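Local coordinates for protein minor fimbrium anchoring subunit Mfa2 (Porphyromonas gingivalis, PDB 5NFI) that anchors the minor (Mfa1) fimbriae in the outer membrane through its interaction with Mfa1 and regulates fimbrial length, at residues Y31-K35 / L65-F69; S41-F45 / L57-E61; G37-A42 / I83-T89; I68-G72 / Y170-G174. All coordinates share one frame. Residue numbers count along the deposited sequence, not the author numbering.

Contact 1 of 4, residues Y31-K35 / L65-F69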
loop_
_atom_site.group_PDB
_atom_site.type_symbol
_atom_site.label_atom_id
_atom_site.label_comp_id
_atom_site.label_asym_id
_atom_site.label_seq_id
_atom_site.Cartn_x
_atom_site.Cartn_y
_atom_site.Cartn_z
ATOM N N TYR A 31 -13.945 11.125 0.383
ATOM C CA TYR A 31 -15.299 10.691 0.711
ATOM C C TYR A 31 -15.664 11.097 2.128
ATOM O O TYR A 31 -14.798 11.166 3.009
ATOM C CB TYR A 31 -15.436 9.166 0.551
ATOM C CG TYR A 31 -15.024 8.694 -0.814
ATOM C CD1 TYR A 31 -15.890 8.799 -1.886
ATOM C CD2 TYR A 31 -13.753 8.170 -1.038
ATOM C CE1 TYR A 31 -15.517 8.392 -3.138
ATOM C CE2 TYR A 31 -13.366 7.766 -2.298
ATOM C CZ TYR A 31 -14.261 7.882 -3.344
ATOM O OH TYR A 31 -13.904 7.492 -4.609
ATOM N N ALA A 32 -16.949 11.351 2.350
ATOM C CA ALA A 32 -17.436 11.676 3.688
ATOM C C ALA A 32 -18.475 10.647 4.110
ATOM O O ALA A 32 -19.434 10.381 3.386
ATOM C CB ALA A 32 -18.015 13.081 3.732
ATOM N N PHE A 33 -18.255 10.052 5.276
ATOM C CA PHE A 33 -19.200 9.108 5.846
ATOM C C PHE A 33 -19.719 9.713 7.134
ATOM O O PHE A 33 -19.009 10.474 7.797
ATOM C CB PHE A 33 -18.536 7.744 6.073
ATOM C CG PHE A 33 -18.187 7.036 4.791
ATOM C CD1 PHE A 33 -17.181 7.518 3.971
ATOM C CD2 PHE A 33 -18.895 5.927 4.385
ATOM C CE1 PHE A 33 -16.884 6.901 2.781
ATOM C CE2 PHE A 33 -18.603 5.305 3.192
ATOM C CZ PHE A 33 -17.596 5.792 2.391
ATOM N N ASP A 34 -20.967 9.401 7.471
ATOM C CA ASP A 34 -21.607 9.993 8.643
ATOM C C ASP A 34 -21.605 9.077 9.865
ATOM O O ASP A 34 -20.905 8.067 9.896
ATOM C CB ASP A 34 -23.042 10.408 8.307
ATOM C CG ASP A 34 -23.893 9.252 7.817
ATOM O OD1 ASP A 34 -23.698 8.107 8.274
ATOM O OD2 ASP A 34 -24.783 9.498 6.970
ATOM N N LYS A 35 -22.406 9.447 10.860
ATOM C CA LYS A 35 -22.520 8.703 12.107
ATOM C C LYS A 35 -22.737 7.208 11.882
ATOM O O LYS A 35 -22.331 6.399 12.708
ATOM C CB LYS A 35 -23.662 9.274 12.966
ATOM C CG LYS A 35 -25.027 8.636 12.708
ATOM C CD LYS A 35 -26.102 9.120 13.681
ATOM C CE LYS A 35 -27.192 8.060 13.874
ATOM N NZ LYS A 35 -26.741 6.849 14.650
ATOM N N LEU A 65 -21.868 14.259 12.794
ATOM C CA LEU A 65 -20.494 13.770 12.872
ATOM C C LEU A 65 -20.107 13.143 11.554
ATOM O O LEU A 65 -20.876 12.382 10.962
ATOM C CB LEU A 65 -20.319 12.756 14.002
ATOM C CG LEU A 65 -20.288 13.305 15.432
ATOM C CD1 LEU A 65 -20.122 12.163 16.414
ATOM C CD2 LEU A 65 -19.190 14.352 15.613
ATOM N N TYR A 66 -18.916 13.467 11.076
ATOM C CA TYR A 66 -18.453 12.873 9.838
ATOM C C TYR A 66 -16.996 12.493 9.950
ATOM O O TYR A 66 -16.237 13.092 10.708
ATOM C CB TYR A 66 -18.634 13.821 8.657
ATOM C CG TYR A 66 -20.054 14.225 8.344
ATOM C CD1 TYR A 66 -20.671 15.261 9.036
ATOM C CD2 TYR A 66 -20.766 13.600 7.326
ATOM C CE1 TYR A 66 -21.964 15.646 8.736
ATOM C CE2 TYR A 66 -22.056 13.975 7.023
ATOM C CZ TYR A 66 -22.652 15.000 7.725
ATOM O OH TYR A 66 -23.940 15.383 7.424
ATOM N N THR A 67 -16.617 11.475 9.192
ATOM C CA THR A 67 -15.218 11.140 9.027
ATOM C C THR A 67 -14.937 11.202 7.536
ATOM O O THR A 67 -15.799 10.874 6.709
ATOM C CB THR A 67 -14.874 9.746 9.584
ATOM O OG1 THR A 67 -15.451 9.590 10.884
ATOM C CG2 THR A 67 -13.369 9.577 9.671
ATOM N N ILE A 68 -13.740 11.647 7.193
ATOM C CA ILE A 68 -13.362 11.753 5.806
ATOM C C ILE A 68 -12.289 10.718 5.474
ATOM O O ILE A 68 -11.315 10.562 6.214
ATOM C CB ILE A 68 -12.890 13.174 5.492
ATOM C CG1 ILE A 68 -14.069 13.970 4.930
ATOM C CG2 ILE A 68 -11.730 13.168 4.515
ATOM C CD1 ILE A 68 -13.876 15.453 4.931
ATOM N N PHE A 69 -12.490 9.990 4.378
ATOM C CA PHE A 69 -11.490 9.052 3.877
ATOM C C PHE A 69 -10.880 9.623 2.603
ATOM O O PHE A 69 -11.595 10.111 1.726
ATOM C CB PHE A 69 -12.112 7.678 3.614
ATOM C CG PHE A 69 -12.806 7.077 4.820
ATOM C CD1 PHE A 69 -12.305 7.269 6.099
ATOM C CD2 PHE A 69 -13.964 6.334 4.672
ATOM C CE1 PHE A 69 -12.937 6.727 7.203
ATOM C CE2 PHE A 69 -14.600 5.795 5.774
ATOM C CZ PHE A 69 -14.082 5.995 7.039
#
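Tyr31, Phe33 and Phe69 all adopt chi1 m and project from the same face of two antiparallel strands. Phe33 and Phe69 are diagonal neighbours rather than directly paired: the Phe69 side chain leans back toward Phe33, bringing Phe33 CD1 within 3.5 Å of Phe69 CD2, with ring centroids 5.0 Å apart and planes oblique at 36°. Phe172, from a distant loop, lies against Phe33 and meets the Tyr31 ring edge-to-face. On the other face Ala32 CB lies 4.2 Å from Ile68 CG1. Tyr66 turns its ring so that CE2 lies 3.9 Å from CB of Asp34. A p rotamer carries the Asp34 carboxylate away from the partner strand to a salt bridge with Arg40. The backbones are tied by two pairs of hydrogen bonds: Tyr31 N to Phe69 O and Phe69 N to Tyr31 O, both 2.9 Å, then Phe33 N to Thr67 O at 3.0 Å and Thr67 N to Phe33 O at 2.9 Å. Between them Ala32 and Ile68 form a non-hydrogen-bonded pair, CA to CA 4.6 Å. Such alternation marks a regular antiparallel ladder, here joining strands 28-33 and 64-72 in the beta-sheet framework of a fimbrillin-superfamily protein.

Contact 2 of 4, residues S41-F45 / L57-E61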
loop_
_atom_site.group_PDB
_atom_site.type_symbol
_atom_site.label_atom_id
_atom_site.label_comp_id
_atom_site.label_asym_id
_atom_site.label_seq_id
_atom_site.Cartn_x
_atom_site.Cartn_y
_atom_site.Cartn_z
ATOM N N SER A 41 -20.870 12.078 0.835
ATOM C CA SER A 41 -20.230 13.002 -0.078
ATOM C C SER A 41 -19.092 12.318 -0.822
ATOM O O SER A 41 -18.298 11.613 -0.202
ATOM C CB SER A 41 -19.712 14.203 0.693
ATOM O OG SER A 41 -18.960 15.047 -0.154
ATOM N N ALA A 42 -19.001 12.517 -2.137
ATOM C CA ALA A 42 -17.943 11.894 -2.939
ATOM C C ALA A 42 -17.294 12.895 -3.882
ATOM O O ALA A 42 -17.940 13.401 -4.794
ATOM C CB ALA A 42 -18.495 10.711 -3.730
ATOM N N ASN A 43 -16.010 13.163 -3.681
ATOM C CA ASN A 43 -15.360 14.236 -4.425
ATOM C C ASN A 43 -14.052 13.832 -5.088
ATOM O O ASN A 43 -13.280 13.034 -4.545
ATOM C CB ASN A 43 -15.108 15.423 -3.499
ATOM C CG ASN A 43 -16.352 15.847 -2.754
ATOM O OD1 ASN A 43 -17.239 16.486 -3.324
ATOM N ND2 ASN A 43 -16.433 15.486 -1.478
ATOM N N VAL A 44 -13.797 14.406 -6.257
ATOM C CA VAL A 44 -12.597 14.105 -7.018
ATOM C C VAL A 44 -11.839 15.389 -7.338
ATOM O O VAL A 44 -12.426 16.363 -7.817
ATOM C CB VAL A 44 -12.947 13.359 -8.317
ATOM C CG1 VAL A 44 -11.702 13.094 -9.124
ATOM C CG2 VAL A 44 -13.691 12.047 -8.007
ATOM N N PHE A 45 -10.539 15.416 -7.059
ATOM C CA PHE A 45 -9.749 16.614 -7.356
ATOM C C PHE A 45 -8.518 16.277 -8.186
ATOM O O PHE A 45 -7.642 15.532 -7.747
ATOM C CB PHE A 45 -9.333 17.336 -6.066
ATOM C CG PHE A 45 -10.466 17.565 -5.110
ATOM C CD1 PHE A 45 -11.450 18.491 -5.390
ATOM C CD2 PHE A 45 -10.548 16.850 -3.927
ATOM C CE1 PHE A 45 -12.500 18.698 -4.511
ATOM C CE2 PHE A 45 -11.592 17.049 -3.046
ATOM C CZ PHE A 45 -12.573 17.973 -3.341
ATOM N N LEU A 57 -12.367 21.886 -0.149
ATOM C CA LEU A 57 -13.703 21.843 0.434
ATOM C C LEU A 57 -14.414 20.537 0.114
ATOM O O LEU A 57 -14.494 20.128 -1.038
ATOM C CB LEU A 57 -14.544 23.023 -0.053
ATOM C CG LEU A 57 -15.975 23.114 0.501
ATOM C CD1 LEU A 57 -16.005 23.188 2.034
ATOM C CD2 LEU A 57 -16.701 24.296 -0.102
ATOM N N ILE A 58 -14.924 19.896 1.156
ATOM C CA ILE A 58 -15.698 18.674 1.062
ATOM C C ILE A 58 -17.132 19.037 1.418
ATOM O O ILE A 58 -17.458 19.253 2.592
ATOM C CB ILE A 58 -15.166 17.568 2.013
ATOM C CG1 ILE A 58 -13.655 17.384 1.851
ATOM C CG2 ILE A 58 -15.865 16.254 1.767
ATOM C CD1 ILE A 58 -13.224 17.088 0.424
ATOM N N PRO A 59 -17.982 19.173 0.394
ATOM C CA PRO A 59 -19.401 19.476 0.574
ATOM C C PRO A 59 -20.106 18.515 1.526
ATOM O O PRO A 59 -19.915 17.298 1.422
ATOM C CB PRO A 59 -19.952 19.340 -0.842
ATOM C CG PRO A 59 -18.830 19.768 -1.692
ATOM C CD PRO A 59 -17.586 19.277 -1.019
ATOM N N LEU A 60 -20.881 19.078 2.453
ATOM C CA LEU A 60 -21.792 18.315 3.301
ATOM C C LEU A 60 -23.099 19.094 3.361
ATOM O O LEU A 60 -23.183 20.184 2.809
ATOM C CB LEU A 60 -21.223 18.107 4.702
ATOM C CG LEU A 60 -19.848 17.458 4.839
ATOM C CD1 LEU A 60 -19.457 17.476 6.284
ATOM C CD2 LEU A 60 -19.898 16.040 4.343
ATOM N N GLU A 61 -24.121 18.560 4.020
ATOM C CA GLU A 61 -25.389 19.277 4.093
ATOM C C GLU A 61 -26.038 19.210 5.459
ATOM O O GLU A 61 -26.254 20.234 6.105
ATOM C CB GLU A 61 -26.356 18.743 3.041
ATOM C CG GLU A 61 -25.921 19.079 1.640
ATOM C CD GLU A 61 -26.764 18.415 0.599
ATOM O OE1 GLU A 61 -27.877 17.954 0.938
ATOM O OE2 GLU A 61 -26.301 18.349 -0.558
#
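Ser41 opens segment 41-45 with the polar link of this contact: its OG donates a hydrogen bond to Pro59 O at 2.9 Å, while Ser41 CB packs 4.1 Å from Leu60 CD2. The same OG accepts a hydrogen bond from Asn43 ND2, also 2.9 Å, so a short relay runs from Asn43 through the serine to the backbone of the other strand. Ala42 points away, as strand alternation requires. Asn43 again points toward segment 57-61, with ND2 3.4 Å from Ile58 CG2 and OD1 3.6 Å from Pro59 CD. Past Val44, Phe45 ends the contact: its CE2 edge meets Ile58 CD1 at 3.8 Å and its CZ reaches Leu57 O at 3.7 Å. The strands run nearly antiparallel, at 153°, but their axes stay 7.1 Å apart at closest. Side chains bridge the gap without a backbone ladder, as where two parts of a curled beta-sheet pack against each other. Each strand is hydrogen-bonded to a different neighbour, strand 39-45 to strand 28-33 and strand 56-60 to strand 3-10. Ile58 also touches Val30 and Ile68, and Leu60 touches Ala32 and Tyr66, so strand 56-60 packs over strands 28-33 and 64-72 as well.

Contact 3 of 4, residues G37-A42 / I83-T89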
loop_
_atom_site.group_PDB
_atom_site.type_symbol
_atom_site.label_atom_id
_atom_site.label_comp_id
_atom_site.label_asym_id
_atom_site.label_seq_id
_atom_site.Cartn_x
_atom_site.Cartn_y
_atom_site.Cartn_z
ATOM N N GLY A 37 -21.760 5.450 9.061
ATOM C CA GLY A 37 -20.798 4.876 8.146
ATOM C C GLY A 37 -21.324 4.850 6.725
ATOM O O GLY A 37 -20.796 4.142 5.883
ATOM N N ILE A 38 -22.368 5.626 6.463
ATOM C CA ILE A 38 -22.955 5.719 5.132
ATOM C C ILE A 38 -22.324 6.859 4.334
ATOM O O ILE A 38 -22.033 7.916 4.888
ATOM C CB ILE A 38 -24.473 5.924 5.235
ATOM C CG1 ILE A 38 -25.149 4.617 5.662
ATOM C CG2 ILE A 38 -25.064 6.457 3.927
ATOM C CD1 ILE A 38 -26.481 4.832 6.329
ATOM N N LEU A 39 -22.103 6.644 3.041
ATOM C CA LEU A 39 -21.517 7.670 2.176
ATOM C C LEU A 39 -22.443 8.870 2.009
ATOM O O LEU A 39 -23.584 8.722 1.592
ATOM C CB LEU A 39 -21.183 7.076 0.803
ATOM C CG LEU A 39 -20.490 7.950 -0.245
ATOM C CD1 LEU A 39 -19.233 8.600 0.302
ATOM C CD2 LEU A 39 -20.157 7.107 -1.452
ATOM N N ARG A 40 -21.940 10.055 2.340
ATOM C CA ARG A 40 -22.717 11.284 2.214
ATOM C C ARG A 40 -22.136 12.246 1.184
ATOM O O ARG A 40 -22.830 13.137 0.710
ATOM C CB ARG A 40 -22.819 12.001 3.558
ATOM C CG ARG A 40 -23.650 11.273 4.562
ATOM C CD ARG A 40 -24.965 10.861 3.956
ATOM N NE ARG A 40 -25.741 10.018 4.859
ATOM C CZ ARG A 40 -26.882 9.432 4.520
ATOM N NH1 ARG A 40 -27.382 9.620 3.302
ATOM N NH2 ARG A 40 -27.524 8.672 5.398
ATOM N N SER A 41 -20.870 12.078 0.835
ATOM C CA SER A 41 -20.230 13.002 -0.078
ATOM C C SER A 41 -19.092 12.318 -0.822
ATOM O O SER A 41 -18.298 11.613 -0.202
ATOM C CB SER A 41 -19.712 14.203 0.693
ATOM O OG SER A 41 -18.960 15.047 -0.154
ATOM N N ALA A 42 -19.001 12.517 -2.137
ATOM C CA ALA A 42 -17.943 11.894 -2.939
ATOM C C ALA A 42 -17.294 12.895 -3.882
ATOM O O ALA A 42 -17.940 13.401 -4.794
ATOM C CB ALA A 42 -18.495 10.711 -3.730
ATOM N N ILE A 83 -20.120 3.277 -5.892
ATOM C CA ILE A 83 -20.031 4.472 -5.055
ATOM C C ILE A 83 -21.378 5.185 -5.073
ATOM O O ILE A 83 -21.663 5.944 -5.999
ATOM C CB ILE A 83 -18.930 5.444 -5.542
ATOM C CG1 ILE A 83 -17.572 4.745 -5.629
ATOM C CG2 ILE A 83 -18.843 6.663 -4.638
ATOM C CD1 ILE A 83 -16.457 5.647 -6.178
ATOM N N LYS A 84 -22.217 4.935 -4.072
ATOM C CA LYS A 84 -23.582 5.458 -4.124
ATOM C C LYS A 84 -23.992 6.162 -2.841
ATOM O O LYS A 84 -24.185 5.534 -1.792
ATOM C CB LYS A 84 -24.571 4.337 -4.455
ATOM C CG LYS A 84 -24.709 4.124 -5.963
ATOM C CD LYS A 84 -25.426 2.843 -6.371
ATOM C CE LYS A 84 -26.609 2.511 -5.474
ATOM N NZ LYS A 84 -27.364 1.315 -5.981
ATOM N N ILE A 85 -24.128 7.483 -2.960
ATOM C CA ILE A 85 -24.460 8.365 -1.846
ATOM C C ILE A 85 -25.779 7.986 -1.205
ATOM O O ILE A 85 -26.765 7.740 -1.895
ATOM C CB ILE A 85 -24.518 9.837 -2.309
ATOM C CG1 ILE A 85 -23.124 10.291 -2.748
ATOM C CG2 ILE A 85 -25.039 10.737 -1.205
ATOM C CD1 ILE A 85 -23.032 11.759 -3.053
ATOM N N GLY A 86 -25.775 7.928 0.121
ATOM C CA GLY A 86 -26.928 7.519 0.884
ATOM C C GLY A 86 -27.149 6.023 0.852
ATOM O O GLY A 86 -28.203 5.554 1.275
ATOM N N GLU A 87 -26.171 5.270 0.346
ATOM C CA GLU A 87 -26.272 3.804 0.280
ATOM C C GLU A 87 -24.952 3.122 0.626
ATOM O O GLU A 87 -24.882 2.348 1.571
ATOM C CB GLU A 87 -26.765 3.367 -1.109
ATOM C CG GLU A 87 -28.229 3.782 -1.339
ATOM C CD GLU A 87 -28.777 3.463 -2.721
ATOM O OE1 GLU A 87 -28.786 2.267 -3.104
ATOM O OE2 GLU A 87 -29.218 4.419 -3.406
ATOM N N THR A 88 -23.911 3.422 -0.142
ATOM C CA THR A 88 -22.581 2.852 0.063
ATOM C C THR A 88 -22.072 3.054 1.496
ATOM O O THR A 88 -22.229 4.131 2.050
ATOM C CB THR A 88 -21.586 3.479 -0.926
ATOM O OG1 THR A 88 -22.018 3.219 -2.265
ATOM C CG2 THR A 88 -20.210 2.911 -0.732
ATOM N N THR A 89 -21.463 2.030 2.100
ATOM C CA THR A 89 -20.959 2.164 3.469
ATOM C C THR A 89 -19.438 2.050 3.590
ATOM O O THR A 89 -18.763 1.587 2.665
ATOM C CB THR A 89 -21.594 1.130 4.396
ATOM O OG1 THR A 89 -21.223 -0.190 3.982
ATOM C CG2 THR A 89 -23.094 1.254 4.350
#
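Two backbone hydrogen bonds fasten the loop 83-89 to the start of strand 39-45, and both use Leu39: its N donates to Thr88 O at 2.7 Å, and its O accepts from Gly86 N at 2.8 Å. Next to them Ile38 and Thr89 form a single backbone bridge, CA to CA 4.4 Å, with Thr89 CA 3.1 Å from Gly37 O in a CA-H...O contact. The loop satisfies much of its own polarity. Lys84 O accepts from Glu87 N at 2.9 Å and from Thr88 N at 2.7 Å. Lys84 N donates to Thr88 OG1 in a very short bond of 2.5 Å. A salt bridge of 3.3 Å links Lys84 NZ to Glu87 OE1. Thr88 OG1 is also bonded to Glu82 OE1, and Thr89 N to Gln92 OE1. Gly86, at positive phi, lets the chain turn close to Arg40, whose NH1 comes within 3.2 Å of Gly86 CA. The charge of Arg40 is met by Asp34 through a salt bridge, while Ser41 OG is occupied by Asn43 and Pro59 O. The apolar part centres on Leu39, with CD2 3.5 Å from Ile83 CG2. Arg40 and Ser41 form a classic beta bulge opposite Ala32 of strand 28-33. The loop, which connects strands 78-80 and 93-100, lies against the start of strand 39-45, and Ile83 and Thr88 also touch Phe172.

Contact 4 of 4, residues I68-G72 / Y170-G174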
loop_
_atom_site.group_PDB
_atom_site.type_symbol
_atom_site.label_atom_id
_atom_site.label_comp_id
_atom_site.label_asym_id
_atom_site.label_seq_id
_atom_site.Cartn_x
_atom_site.Cartn_y
_atom_site.Cartn_z
ATOM N N ILE A 68 -13.740 11.647 7.193
ATOM C CA ILE A 68 -13.362 11.753 5.806
ATOM C C ILE A 68 -12.289 10.718 5.474
ATOM O O ILE A 68 -11.315 10.562 6.214
ATOM C CB ILE A 68 -12.890 13.174 5.492
ATOM C CG1 ILE A 68 -14.069 13.970 4.930
ATOM C CG2 ILE A 68 -11.730 13.168 4.515
ATOM C CD1 ILE A 68 -13.876 15.453 4.931
ATOM N N PHE A 69 -12.490 9.990 4.378
ATOM C CA PHE A 69 -11.490 9.052 3.877
ATOM C C PHE A 69 -10.880 9.623 2.603
ATOM O O PHE A 69 -11.595 10.111 1.726
ATOM C CB PHE A 69 -12.112 7.678 3.614
ATOM C CG PHE A 69 -12.806 7.077 4.820
ATOM C CD1 PHE A 69 -12.305 7.269 6.099
ATOM C CD2 PHE A 69 -13.964 6.334 4.672
ATOM C CE1 PHE A 69 -12.937 6.727 7.203
ATOM C CE2 PHE A 69 -14.600 5.795 5.774
ATOM C CZ PHE A 69 -14.082 5.995 7.039
ATOM N N ALA A 70 -9.561 9.595 2.494
ATOM C CA ALA A 70 -8.949 10.225 1.331
ATOM C C ALA A 70 -7.973 9.295 0.608
ATOM O O ALA A 70 -7.132 8.618 1.217
ATOM C CB ALA A 70 -8.253 11.519 1.730
ATOM N N TRP A 71 -8.079 9.296 -0.711
ATOM C CA TRP A 71 -7.242 8.438 -1.519
ATOM C C TRP A 71 -6.466 9.242 -2.527
ATOM O O TRP A 71 -7.033 10.069 -3.239
ATOM C CB TRP A 71 -8.090 7.389 -2.218
ATOM C CG TRP A 71 -8.681 6.392 -1.276
ATOM C CD1 TRP A 71 -9.903 6.453 -0.668
ATOM C CD2 TRP A 71 -8.073 5.167 -0.837
ATOM N NE1 TRP A 71 -10.098 5.338 0.121
ATOM C CE2 TRP A 71 -8.987 4.534 0.035
ATOM C CE3 TRP A 71 -6.845 4.543 -1.097
ATOM C CZ2 TRP A 71 -8.716 3.308 0.636
ATOM C CZ3 TRP A 71 -6.572 3.322 -0.487
ATOM C CH2 TRP A 71 -7.505 2.717 0.363
ATOM N N GLY A 72 -5.164 8.995 -2.579
ATOM C CA GLY A 72 -4.282 9.729 -3.453
ATOM C C GLY A 72 -3.797 8.861 -4.579
ATOM O O GLY A 72 -3.325 7.746 -4.350
ATOM N N TYR A 170 -9.118 -2.797 -1.331
ATOM C CA TYR A 170 -9.232 -1.937 -0.163
ATOM C C TYR A 170 -10.654 -1.439 0.053
ATOM O O TYR A 170 -11.375 -1.120 -0.906
ATOM C CB TYR A 170 -8.244 -0.777 -0.281
ATOM C CG TYR A 170 -6.822 -1.266 -0.236
ATOM C CD1 TYR A 170 -6.239 -1.855 -1.355
ATOM C CD2 TYR A 170 -6.064 -1.184 0.932
ATOM C CE1 TYR A 170 -4.944 -2.353 -1.329
ATOM C CE2 TYR A 170 -4.752 -1.679 0.962
ATOM C CZ TYR A 170 -4.206 -2.266 -0.180
ATOM O OH TYR A 170 -2.922 -2.758 -0.185
ATOM N N ARG A 171 -11.062 -1.401 1.321
ATOM C CA ARG A 171 -12.345 -0.830 1.696
ATOM C C ARG A 171 -12.279 0.687 1.563
ATOM O O ARG A 171 -11.221 1.237 1.253
ATOM C CB ARG A 171 -12.717 -1.234 3.115
ATOM C CG ARG A 171 -12.758 -2.720 3.312
ATOM C CD ARG A 171 -13.331 -3.086 4.668
ATOM N NE ARG A 171 -12.719 -4.309 5.184
ATOM C CZ ARG A 171 -13.057 -5.528 4.778
ATOM N NH1 ARG A 171 -14.007 -5.676 3.855
ATOM N NH2 ARG A 171 -12.451 -6.594 5.292
ATOM N N PHE A 172 -13.399 1.370 1.788
ATOM C CA PHE A 172 -13.395 2.824 1.712
ATOM C C PHE A 172 -12.490 3.412 2.786
ATOM O O PHE A 172 -11.639 4.251 2.481
ATOM C CB PHE A 172 -14.810 3.376 1.813
ATOM C CG PHE A 172 -15.514 3.397 0.512
ATOM C CD1 PHE A 172 -16.257 2.315 0.097
ATOM C CD2 PHE A 172 -15.400 4.484 -0.325
ATOM C CE1 PHE A 172 -16.892 2.325 -1.129
ATOM C CE2 PHE A 172 -16.039 4.499 -1.539
ATOM C CZ PHE A 172 -16.784 3.420 -1.946
ATOM N N ASP A 173 -12.644 2.959 4.030
ATOM C CA ASP A 173 -11.647 3.266 5.046
ATOM C C ASP A 173 -10.374 2.604 4.541
ATOM O O ASP A 173 -10.433 1.763 3.649
ATOM C CB ASP A 173 -12.063 2.771 6.432
ATOM C CG ASP A 173 -12.312 1.260 6.491
ATOM O OD1 ASP A 173 -11.654 0.475 5.775
ATOM O OD2 ASP A 173 -13.176 0.848 7.294
ATOM N N GLY A 174 -9.209 2.939 5.052
ATOM C CA GLY A 174 -8.038 2.454 4.337
ATOM C C GLY A 174 -7.715 0.969 4.450
ATOM O O GLY A 174 -6.615 0.572 4.089
#
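Here strand 64-72 of the large mixed beta-sheet meets the turn that follows strand 169-171, part of a separate four-stranded antiparallel sheet, in a protein whose family belongs to the transthyretin clan. The polar link is one hydrogen bond, donated by Trp71 NE1 to Phe172 O at 3.0 Å. It gives the indole nitrogen a partner in a buried contact and fixes the tryptophan against the turn. The carboxylate of Asp173 is bonded away from the strand, OD1 to Thr175 OG1.

Van der Waals packing surrounds the indole bond. The far end of the indole packs against the Tyr170 side chain, Trp71 CH2 lying 3.6 Å from Tyr170 CB, and against backbone atoms, Trp71 CZ2 lying 3.3 Å from Arg171 O and 3.9 Å from Gly174 CA. Phe69 also points toward the turn, its CD2 4.2 Å from Phe172 CB. Ala70, between the two aromatic residues, points away, so consecutive side chains of one strand face engage the turn. The Phe172 ring itself leads off to Tyr31, which it meets edge-to-face, and to Phe33; Leu94 touches both Trp71 and Phe172.

The third kind of interaction is CH-pi: Asp173 CA sits over one face of the Phe69 ring, 3.8 Å from its centroid and 9° off the ring normal, while Asp173 CB lies 3.9 Å from Phe69 CZ.

How the contacts relate
All four contacts lie on the same side of the chain's centre, with their own centres about 9 to 14 Å apart. In the large sheet, strand 28-33 lies between strands 39-45 and 64-72, so contact 1 is next to contacts 2 and 3; strand 64-72 carries on into contact 4. Contacts 2 and 3 share Ser41 and Ala42; contacts 1 and 4 share Ile68 and Phe69. Along the chain, contact 2 is nested within contact 1, contact 3 crosses contact 1, and contact 4 begins where contact 1 ends and reaches about a hundred residues onward. Phe172 of contact 4 touches both contacts 1 and 3, joining these three sequence-distant parts of the fimbrial anchor.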